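Uncharacterized protein (Parabacteroides merdae, PDB 4R7F) is of unknown function but has three immunoglobulin-like beta-sandwich domains, the first resembling the opening domain of type 9 secretion system plug proteins. Local coordinates at residues H59-L69 / Y379-D388; G80-N88 / Y96-P104. All coordinates share one frame; numbering follows the deposited sequence. Where two conformers were deposited one is given.

Contact 1: residues H59-L69 / Y379-D388; sequences HCNADWTQSQL and YYRPMGARYD
OD2 of D388 takes the backbone N-H of A62 in a nearly straight bond, A62 N to D388 OD2 2.8 Å. The oxygen uses its anti lone pair, and a water bound to D63 N donates to it as well. The other oxygen, OD1, forms a salt bridge with K182, so both oxygens are held. N61 answers in the reverse sense. Its OD1 accepts D388 N at 3.1 Å, with the donor 42° out of the amide plane. N61 CG lies beside its own backbone N (chi1 -80°), which brings the amide to the 379-388 side. Its ND2 gives a hydrogen to a water that also receives Q68 N and donates to R386 O. Q68 NE2 reaches the same carbonyl directly, 3.0 Å to R386 O, through a bent bond. R386 itself forms a salt bridge with E73. Apolar contacts flank these bonds: the methyl of A62 sits over one face of the Y379 ring, CB 3.6 Å from the ring centroid. The Y379 hydroxyl bonds N115. Near the far end of 59-69, L69 CD1 lies over a face of Y387, 3.8 Å from Y387 CG. H59 CE1 meets Y387 CD2 obliquely at 3.6 Å. S67 OG, 2.8 Å from H59 ND1, and the carbonyl O of S113 at NE2 hold the imidazole by its two nitrogens. The arrangement joins two pieces of the fold: the type I turn N61-W64, which follows strand 53-60, packs on the loop of the beta hairpin of strands 373-380 and 389-397, and on Y379 near the end of its first strand.

Contact 2: residues G80-N88 / Y96-P104; sequences GTTIDDFAN and YSNYRLLLP
F86 CB rests over one face of the Y99 ring, 3.6 Å from Y99 CD2. The two side chains lie side by side and point the same way. Their ring planes are only 20° apart but slid past each other, so they barely overlap. F86 CG stands between its backbone N and carbonyl carbon (chi1 83°), which keeps the ring next to Y99. I83 CG2 reaches the edge of the Y99 ring at 4.4 Å from CD2. F43 stacks on Y99 and Y53 meets it edge-to-face, so an alanine here would probably open a gap between these rings and leave the F86 methylene without its aromatic floor. The backbones form an antiparallel beta hairpin of strands 86-88 and 96-103, at the margin of a four-stranded sheet in the first sandwich. A87 and N98 are its hydrogen-bonded pair: N98 N to A87 O is 2.8 Å, and A87 N to N98 O is 3.0 Å. F86 with Y99 and N88 with S97 are the non-hydrogen-bonded pairs beside it. Further along, R100 N donates to D85 O at 3.0 Å. At the polar edge D85 OD2 forms a salt bridge with R100 NH1, 2.8 Å, arriving near the guanidinium plane with the carboxylate turned 78° from it.

In the fold
The contacts do not touch: their centres are about 29 Å apart. In each a buried apolar part (A62 and Y379 in contact 1; I83, Y99 and L101 in contact 2) gives way to a more exposed polar rim (Q68 and R386; D85 and R100). Contact 2 is local and falls within the long chain loop closed by contact 1, which joins residues more than 300 positions apart. They are linked through one sheet, where strand 53-60, which runs into contact 1, pairs with strand 81-82 of contact 2. Contact 2 relies on regular strand pairing. Contact 1 has none across it, and side chains and bridging waters satisfy loop backbone there instead.

Contact 1: residues H59-L69 / Y379-D388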
loop_
_atom_site.group_PDB
_atom_site.type_symbol
_atom_site.label_atom_id
_atom_site.label_comp_id
_atom_site.label_asym_id
_atom_site.label_seq_id
_atom_site.Cartn_x
_atom_site.Cartn_y
_atom_site.Cartn_z
ATOM N N HIS A 59 13.476 -27.736 -9.137
ATOM C CA HIS A 59 12.845 -26.835 -10.050
ATOM C C HIS A 59 11.455 -27.376 -10.418
ATOM O O HIS A 59 11.326 -28.556 -10.784
ATOM C CB HIS A 59 13.672 -26.620 -11.304
ATOM C CG HIS A 59 13.102 -25.561 -12.187
ATOM N ND1 HIS A 59 12.214 -25.837 -13.204
ATOM C CD2 HIS A 59 13.219 -24.213 -12.146
ATOM C CE1 HIS A 59 11.862 -24.709 -13.791
ATOM N NE2 HIS A 59 12.434 -23.707 -13.149
ATOM N N CYS A 60 10.441 -26.489 -10.358
ATOM C CA CYS A 60 9.058 -26.855 -10.598
ATOM C C CYS A 60 8.416 -26.086 -11.723
ATOM O O CYS A 60 8.777 -24.972 -12.053
ATOM C CB CYS A 60 8.219 -26.646 -9.325
ATOM S SG CYS A 60 8.811 -27.568 -7.891
ATOM N N ASN A 61 7.402 -26.692 -12.292
ATOM C CA ASN A 61 6.581 -26.009 -13.275
ATOM C C ASN A 61 5.532 -25.115 -12.628
ATOM O O ASN A 61 5.485 -25.001 -11.405
ATOM C CB ASN A 61 6.032 -27.046 -14.258
ATOM C CG ASN A 61 7.089 -27.421 -15.304
ATOM O OD1 ASN A 61 8.006 -26.622 -15.605
ATOM N ND2 ASN A 61 7.003 -28.623 -15.824
ATOM N N ALA A 62 4.729 -24.441 -13.442
ATOM C CA ALA A 62 3.796 -23.445 -12.960
ATOM C C ALA A 62 2.876 -23.978 -11.866
ATOM O O ALA A 62 2.594 -23.270 -10.907
ATOM C CB ALA A 62 2.978 -22.906 -14.107
ATOM N N ASP A 63 2.437 -25.225 -12.010
ATOM C CA ASP A 63 1.525 -25.851 -11.050
ATOM C C ASP A 63 2.215 -26.494 -9.840
ATOM O O ASP A 63 1.572 -27.163 -9.045
ATOM C CB ASP A 63 0.593 -26.868 -11.733
ATOM C CG ASP A 63 1.323 -28.115 -12.247
ATOM O OD1 ASP A 63 2.561 -28.185 -12.213
ATOM O OD2 ASP A 63 0.631 -29.029 -12.719
ATOM N N TRP A 64 3.505 -26.247 -9.686
ATOM C CA TRP A 64 4.294 -26.718 -8.528
ATOM C C TRP A 64 4.499 -28.223 -8.500
ATOM O O TRP A 64 4.802 -28.777 -7.458
ATOM C CB TRP A 64 3.725 -26.181 -7.201
ATOM C CG TRP A 64 4.053 -24.761 -6.994
ATOM C CD1 TRP A 64 3.237 -23.670 -7.234
ATOM C CD2 TRP A 64 5.300 -24.232 -6.547
ATOM N NE1 TRP A 64 3.913 -22.501 -6.949
ATOM C CE2 TRP A 64 5.174 -22.817 -6.519
ATOM C CE3 TRP A 64 6.507 -24.804 -6.167
ATOM C CZ2 TRP A 64 6.201 -21.990 -6.106
ATOM C CZ3 TRP A 64 7.534 -23.972 -5.750
ATOM C CH2 TRP A 64 7.366 -22.578 -5.713
ATOM N N THR A 65 4.327 -28.876 -9.651
ATOM C CA THR A 65 4.881 -30.192 -9.861
ATOM C C THR A 65 6.303 -30.014 -10.387
ATOM O O THR A 65 6.616 -28.999 -11.025
ATOM C CB THR A 65 4.109 -30.995 -10.918
ATOM O OG1 THR A 65 4.169 -30.332 -12.185
ATOM C CG2 THR A 65 2.675 -31.211 -10.521
ATOM N N GLN A 66 7.148 -31.010 -10.152
ATOM C CA GLN A 66 8.559 -30.956 -10.574
ATOM C C GLN A 66 8.721 -30.896 -12.087
ATOM O O GLN A 66 8.057 -31.636 -12.816
ATOM C CB GLN A 66 9.314 -32.161 -10.052
ATOM C CG GLN A 66 10.815 -32.065 -10.241
ATOM C CD GLN A 66 11.564 -33.185 -9.515
ATOM O OE1 GLN A 66 10.978 -34.030 -8.843
ATOM N NE2 GLN A 66 12.858 -33.181 -9.651
ATOM N N SER A 67 9.598 -30.009 -12.562
ATOM C CA SER A 67 9.810 -29.900 -13.994
ATOM C C SER A 67 10.727 -31.055 -14.435
ATOM O O SER A 67 11.251 -31.792 -13.604
ATOM C CB SER A 67 10.404 -28.537 -14.350
ATOM O OG SER A 67 11.779 -28.493 -14.060
ATOM N N GLN A 68 10.922 -31.194 -15.737
ATOM C CA GLN A 68 11.847 -32.192 -16.269
ATOM C C GLN A 68 13.317 -31.708 -16.286
ATOM O O GLN A 68 14.186 -32.399 -16.782
ATOM C CB GLN A 68 11.390 -32.610 -17.671
ATOM C CG GLN A 68 11.685 -31.569 -18.732
ATOM C CD GLN A 68 11.079 -31.919 -20.078
ATOM O OE1 GLN A 68 11.532 -32.843 -20.769
ATOM N NE2 GLN A 68 10.053 -31.173 -20.468
ATOM N N LEU A 69 13.611 -30.538 -15.740
ATOM C CA LEU A 69 14.957 -30.013 -15.817
ATOM C C LEU A 69 15.848 -30.763 -14.861
ATOM O O LEU A 69 15.383 -31.180 -13.803
ATOM C CB LEU A 69 15.020 -28.525 -15.471
ATOM C CG LEU A 69 14.239 -27.551 -16.328
ATOM C CD1 LEU A 69 14.634 -26.162 -15.906
ATOM C CD2 LEU A 69 14.598 -27.755 -17.788
ATOM N N TYR A 379 3.239 -17.459 -16.111
ATOM C CA TYR A 379 4.210 -18.429 -16.552
ATOM C C TYR A 379 4.093 -18.623 -18.062
ATOM O O TYR A 379 3.005 -18.504 -18.634
ATOM C CB TYR A 379 3.947 -19.773 -15.876
ATOM C CG TYR A 379 4.104 -19.738 -14.401
ATOM C CD1 TYR A 379 5.326 -19.970 -13.810
ATOM C CD2 TYR A 379 3.047 -19.424 -13.590
ATOM C CE1 TYR A 379 5.471 -19.945 -12.432
ATOM C CE2 TYR A 379 3.191 -19.358 -12.226
ATOM C CZ TYR A 379 4.391 -19.636 -11.644
ATOM O OH TYR A 379 4.518 -19.543 -10.262
ATOM N N TYR A 380 5.214 -18.929 -18.713
ATOM C CA TYR A 380 5.249 -18.908 -20.176
ATOM C C TYR A 380 5.866 -20.179 -20.638
ATOM O O TYR A 380 6.979 -20.513 -20.199
ATOM C CB TYR A 380 6.105 -17.749 -20.684
ATOM C CG TYR A 380 6.465 -17.761 -22.171
ATOM C CD1 TYR A 380 5.472 -17.743 -23.144
ATOM C CD2 TYR A 380 7.786 -17.644 -22.602
ATOM C CE1 TYR A 380 5.780 -17.671 -24.506
ATOM C CE2 TYR A 380 8.114 -17.585 -23.973
ATOM C CZ TYR A 380 7.099 -17.609 -24.917
ATOM O OH TYR A 380 7.346 -17.561 -26.273
ATOM N N ARG A 381 5.148 -20.884 -21.521
ATOM C CA ARG A 381 5.675 -22.101 -22.130
ATOM C C ARG A 381 5.237 -22.372 -23.554
ATOM O O ARG A 381 4.209 -23.013 -23.799
ATOM C CB ARG A 381 5.356 -23.289 -21.284
ATOM C CG ARG A 381 6.166 -24.477 -21.727
ATOM C CD ARG A 381 6.231 -25.471 -20.635
ATOM N NE ARG A 381 6.712 -26.721 -21.147
ATOM C CZ ARG A 381 6.720 -27.838 -20.435
ATOM N NH1 ARG A 381 6.303 -27.838 -19.168
ATOM N NH2 ARG A 381 7.167 -28.945 -20.991
ATOM N N PRO A 382 6.037 -21.907 -24.507
ATOM C CA PRO A 382 5.715 -22.132 -25.927
ATOM C C PRO A 382 5.996 -23.583 -26.320
ATOM O O PRO A 382 6.699 -24.266 -25.584
ATOM C CB PRO A 382 6.681 -21.185 -26.645
ATOM C CG PRO A 382 7.900 -21.165 -25.763
ATOM C CD PRO A 382 7.386 -21.342 -24.325
HETATM N N MSE A 383 5.435 -24.042 -27.441
HETATM C CA MSE A 383 5.625 -25.441 -27.860
HETATM C C MSE A 383 7.108 -25.741 -27.940
HETATM O O MSE A 383 7.932 -24.915 -28.322
HETATM C CB MSE A 383 4.839 -25.806 -29.133
HETATM C CG MSE A 383 3.528 -26.552 -28.809
HETATM SE SE MSE A 383 3.858 -28.340 -28.019
HETATM C CE MSE A 383 5.079 -29.108 -29.369
ATOM N N GLY A 384 7.462 -26.941 -27.501
ATOM C CA GLY A 384 8.859 -27.359 -27.501
ATOM C C GLY A 384 9.727 -26.888 -26.338
ATOM O O GLY A 384 10.822 -27.411 -26.166
ATOM N N ALA A 385 9.278 -25.916 -25.531
ATOM C CA ALA A 385 10.087 -25.470 -24.370
ATOM C C ALA A 385 10.020 -26.545 -23.311
ATOM O O ALA A 385 9.028 -27.273 -23.236
ATOM C CB ALA A 385 9.586 -24.141 -23.811
ATOM N N ARG A 386 11.061 -26.672 -22.500
ATOM C CA ARG A 386 11.151 -27.819 -21.598
ATOM C C ARG A 386 10.587 -27.535 -20.202
ATOM O O ARG A 386 10.502 -28.445 -19.364
ATOM C CB ARG A 386 12.605 -28.287 -21.507
ATOM C CG ARG A 386 13.197 -28.728 -22.837
ATOM C CD ARG A 386 14.705 -28.989 -22.771
ATOM N NE ARG A 386 15.199 -29.608 -21.524
ATOM C CZ ARG A 386 14.953 -30.862 -21.145
ATOM N NH1 ARG A 386 14.165 -31.635 -21.874
ATOM N NH2 ARG A 386 15.475 -31.353 -20.022
ATOM N N TYR A 387 10.223 -26.277 -19.942
ATOM C CA TYR A 387 9.850 -25.827 -18.591
ATOM C C TYR A 387 9.084 -24.507 -18.626
ATOM O O TYR A 387 9.093 -23.790 -19.632
ATOM C CB TYR A 387 11.073 -25.702 -17.677
ATOM C CG TYR A 387 11.925 -24.492 -17.947
ATOM C CD1 TYR A 387 12.755 -24.435 -19.074
ATOM C CD2 TYR A 387 11.871 -23.380 -17.112
ATOM C CE1 TYR A 387 13.515 -23.297 -19.360
ATOM C CE2 TYR A 387 12.642 -22.241 -17.377
ATOM C CZ TYR A 387 13.466 -22.207 -18.495
ATOM O OH TYR A 387 14.241 -21.097 -18.752
ATOM N N ASP A 388 8.396 -24.227 -17.523
ATOM C CA ASP A 388 7.599 -23.031 -17.366
ATOM C C ASP A 388 8.466 -21.905 -16.804
ATOM O O ASP A 388 8.898 -21.955 -15.642
ATOM C CB ASP A 388 6.458 -23.268 -16.389
ATOM C CG ASP A 388 5.338 -24.122 -16.962
ATOM O OD1 ASP A 388 5.107 -24.102 -18.179
ATOM O OD2 ASP A 388 4.651 -24.800 -16.169
HETATM O O HOH W 1 7.894 -22.665 -13.238
HETATM O O HOH W 2 9.049 -29.621 -17.361
HETATM O O HOH W 3 1.970 -20.966 -9.293
HETATM O O HOH W 4 2.162 -26.421 -14.907
#

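Contact 2: residues G80-N88 / Y96-P104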
loop_
_atom_site.group_PDB
_atom_site.type_symbol
_atom_site.label_atom_id
_atom_site.label_comp_id
_atom_site.label_asym_id
_atom_site.label_seq_id
_atom_site.Cartn_x
_atom_site.Cartn_y
_atom_site.Cartn_z
ATOM N N GLY A 80 22.687 -30.875 -1.807
ATOM C CA GLY A 80 23.164 -31.361 -0.518
ATOM C C GLY A 80 24.107 -30.407 0.189
ATOM O O GLY A 80 24.969 -30.830 0.930
ATOM N N THR A 81 23.916 -29.110 -0.015
ATOM C CA THR A 81 24.737 -28.131 0.648
ATOM C C THR A 81 24.340 -27.947 2.117
ATOM O O THR A 81 23.157 -27.991 2.466
ATOM C CB THR A 81 24.610 -26.781 -0.043
ATOM O OG1 THR A 81 24.706 -26.964 -1.463
ATOM C CG2 THR A 81 25.672 -25.824 0.489
ATOM N N THR A 82 25.354 -27.708 2.944
ATOM C CA THR A 82 25.122 -27.527 4.376
ATOM C C THR A 82 24.572 -26.127 4.701
ATOM O O THR A 82 24.827 -25.131 4.026
ATOM C CB THR A 82 26.376 -27.879 5.228
ATOM O OG1 THR A 82 26.788 -29.212 4.929
ATOM C CG2 THR A 82 26.076 -27.824 6.729
ATOM N N ILE A 83 23.733 -26.090 5.734
ATOM C CA ILE A 83 23.186 -24.832 6.241
ATOM C C ILE A 83 24.052 -24.429 7.439
ATOM O O ILE A 83 23.994 -25.050 8.514
ATOM C CB ILE A 83 21.695 -24.971 6.603
ATOM C CG1 ILE A 83 20.917 -25.449 5.371
ATOM C CG2 ILE A 83 21.135 -23.636 7.093
ATOM C CD1 ILE A 83 19.426 -25.637 5.600
ATOM N N ASP A 84 24.882 -23.409 7.208
ATOM C CA ASP A 84 25.937 -23.046 8.148
ATOM C C ASP A 84 25.505 -21.899 9.052
ATOM O O ASP A 84 25.957 -21.814 10.170
ATOM C CB ASP A 84 27.232 -22.674 7.388
ATOM C CG ASP A 84 27.864 -23.867 6.672
ATOM O OD1 ASP A 84 27.675 -25.011 7.139
ATOM O OD2 ASP A 84 28.556 -23.662 5.648
ATOM N N ASP A 85 24.611 -21.027 8.577
ATOM C CA ASP A 85 24.304 -19.815 9.347
ATOM C C ASP A 85 23.266 -20.107 10.446
ATOM O O ASP A 85 22.067 -20.106 10.208
ATOM C CB ASP A 85 23.899 -18.661 8.418
ATOM C CG ASP A 85 23.601 -17.341 9.167
ATOM O OD1 ASP A 85 23.350 -17.316 10.404
ATOM O OD2 ASP A 85 23.583 -16.301 8.478
ATOM N N PHE A 86 23.747 -20.347 11.656
ATOM C CA PHE A 86 22.866 -20.619 12.783
ATOM C C PHE A 86 23.352 -20.066 14.111
ATOM O O PHE A 86 24.537 -19.787 14.292
ATOM C CB PHE A 86 22.673 -22.129 12.916
ATOM C CG PHE A 86 23.783 -22.829 13.658
ATOM C CD1 PHE A 86 24.930 -23.218 13.000
ATOM C CD2 PHE A 86 23.656 -23.123 15.010
ATOM C CE1 PHE A 86 25.945 -23.874 13.677
ATOM C CE2 PHE A 86 24.667 -23.775 15.702
ATOM C CZ PHE A 86 25.814 -24.148 15.032
ATOM N N ALA A 87 22.423 -19.981 15.054
ATOM C CA ALA A 87 22.693 -19.497 16.405
ATOM C C ALA A 87 21.731 -20.122 17.441
ATOM O O ALA A 87 20.560 -20.406 17.146
ATOM C CB ALA A 87 22.584 -17.986 16.418
ATOM N N ASN A 88 22.235 -20.342 18.653
ATOM C CA ASN A 88 21.440 -20.901 19.738
ATOM C C ASN A 88 20.481 -19.876 20.320
ATOM O O ASN A 88 20.776 -18.668 20.291
ATOM C CB ASN A 88 22.344 -21.368 20.876
ATOM C CG ASN A 88 23.387 -22.361 20.421
ATOM O OD1 ASN A 88 24.581 -22.133 20.600
ATOM N ND2 ASN A 88 22.946 -23.456 19.811
ATOM N N TYR A 96 16.186 -23.905 21.554
ATOM C CA TYR A 96 16.210 -24.101 20.128
ATOM C C TYR A 96 17.435 -23.436 19.511
ATOM O O TYR A 96 18.090 -22.580 20.137
ATOM C CB TYR A 96 14.922 -23.498 19.517
ATOM C CG TYR A 96 14.785 -22.018 19.686
ATOM C CD1 TYR A 96 15.334 -21.153 18.765
ATOM C CD2 TYR A 96 14.091 -21.472 20.764
ATOM C CE1 TYR A 96 15.207 -19.769 18.898
ATOM C CE2 TYR A 96 13.958 -20.094 20.904
ATOM C CZ TYR A 96 14.526 -19.235 19.958
ATOM O OH TYR A 96 14.416 -17.835 20.067
ATOM N N SER A 97 17.721 -23.813 18.268
ATOM C CA SER A 97 18.679 -23.081 17.441
ATOM C C SER A 97 17.888 -22.473 16.262
ATOM O O SER A 97 16.915 -23.027 15.812
ATOM C CB SER A 97 19.839 -23.980 16.953
ATOM O OG SER A 97 20.240 -24.952 17.913
ATOM N N ASN A 98 18.322 -21.316 15.799
ATOM C CA ASN A 98 17.695 -20.590 14.726
ATOM C C ASN A 98 18.621 -20.593 13.525
ATOM O O ASN A 98 19.802 -20.274 13.659
ATOM C CB ASN A 98 17.457 -19.152 15.184
ATOM C CG ASN A 98 16.939 -18.272 14.089
ATOM O OD1 ASN A 98 17.574 -17.273 13.716
ATOM N ND2 ASN A 98 15.762 -18.631 13.566
ATOM N N TYR A 99 18.065 -20.920 12.362
ATOM C CA TYR A 99 18.805 -21.168 11.131
ATOM C C TYR A 99 18.329 -20.227 10.042
ATOM O O TYR A 99 17.162 -19.851 9.976
ATOM C CB TYR A 99 18.562 -22.590 10.651
ATOM C CG TYR A 99 19.081 -23.658 11.590
ATOM C CD1 TYR A 99 18.362 -24.020 12.719
ATOM C CD2 TYR A 99 20.307 -24.308 11.348
ATOM C CE1 TYR A 99 18.833 -24.987 13.589
ATOM C CE2 TYR A 99 20.789 -25.290 12.214
ATOM C CZ TYR A 99 20.055 -25.609 13.346
ATOM O OH TYR A 99 20.490 -26.577 14.218
ATOM N N ARG A 100 19.233 -19.878 9.159
ATOM C CA ARG A 100 18.971 -18.905 8.113
ATOM C C ARG A 100 19.748 -19.336 6.892
ATOM O O ARG A 100 20.939 -19.612 6.979
ATOM C CB ARG A 100 19.421 -17.540 8.566
ATOM C CG ARG A 100 19.162 -16.408 7.597
ATOM C CD ARG A 100 18.927 -15.148 8.424
ATOM N NE ARG A 100 19.377 -13.930 7.779
ATOM C CZ ARG A 100 20.656 -13.604 7.642
ATOM N NH1 ARG A 100 21.618 -14.415 8.079
ATOM N NH2 ARG A 100 20.976 -12.471 7.038
ATOM N N LEU A 101 19.031 -19.429 5.782
ATOM C CA LEU A 101 19.562 -19.745 4.473
ATOM C C LEU A 101 19.068 -18.658 3.548
ATOM O O LEU A 101 17.857 -18.431 3.440
ATOM C CB LEU A 101 19.034 -21.101 4.010
ATOM C CG LEU A 101 19.287 -21.507 2.563
ATOM C CD1 LEU A 101 20.770 -21.714 2.303
ATOM C CD2 LEU A 101 18.549 -22.785 2.275
ATOM N N LEU A 102 20.007 -17.954 2.927
ATOM C CA LEU A 102 19.689 -17.011 1.874
ATOM C C LEU A 102 19.964 -17.651 0.512
ATOM O O LEU A 102 20.959 -18.370 0.327
ATOM C CB LEU A 102 20.524 -15.757 2.024
ATOM C CG LEU A 102 20.414 -15.084 3.378
ATOM C CD1 LEU A 102 21.275 -13.832 3.402
ATOM C CD2 LEU A 102 18.967 -14.758 3.678
ATOM N N LEU A 103 19.076 -17.382 -0.434
ATOM C CA LEU A 103 19.244 -17.824 -1.796
ATOM C C LEU A 103 18.882 -16.718 -2.781
ATOM O O LEU A 103 17.943 -15.979 -2.561
ATOM C CB LEU A 103 18.346 -19.006 -2.050
ATOM C CG LEU A 103 18.783 -20.324 -1.426
ATOM C CD1 LEU A 103 17.610 -21.294 -1.362
ATOM C CD2 LEU A 103 19.921 -20.925 -2.224
ATOM N N PRO A 104 19.635 -16.593 -3.878
ATOM C CA PRO A 104 20.850 -17.342 -4.159
ATOM C C PRO A 104 21.982 -16.894 -3.216
ATOM O O PRO A 104 21.866 -15.858 -2.549
ATOM C CB PRO A 104 21.172 -16.933 -5.587
ATOM C CG PRO A 104 20.723 -15.512 -5.622
ATOM C CD PRO A 104 19.410 -15.545 -4.882
#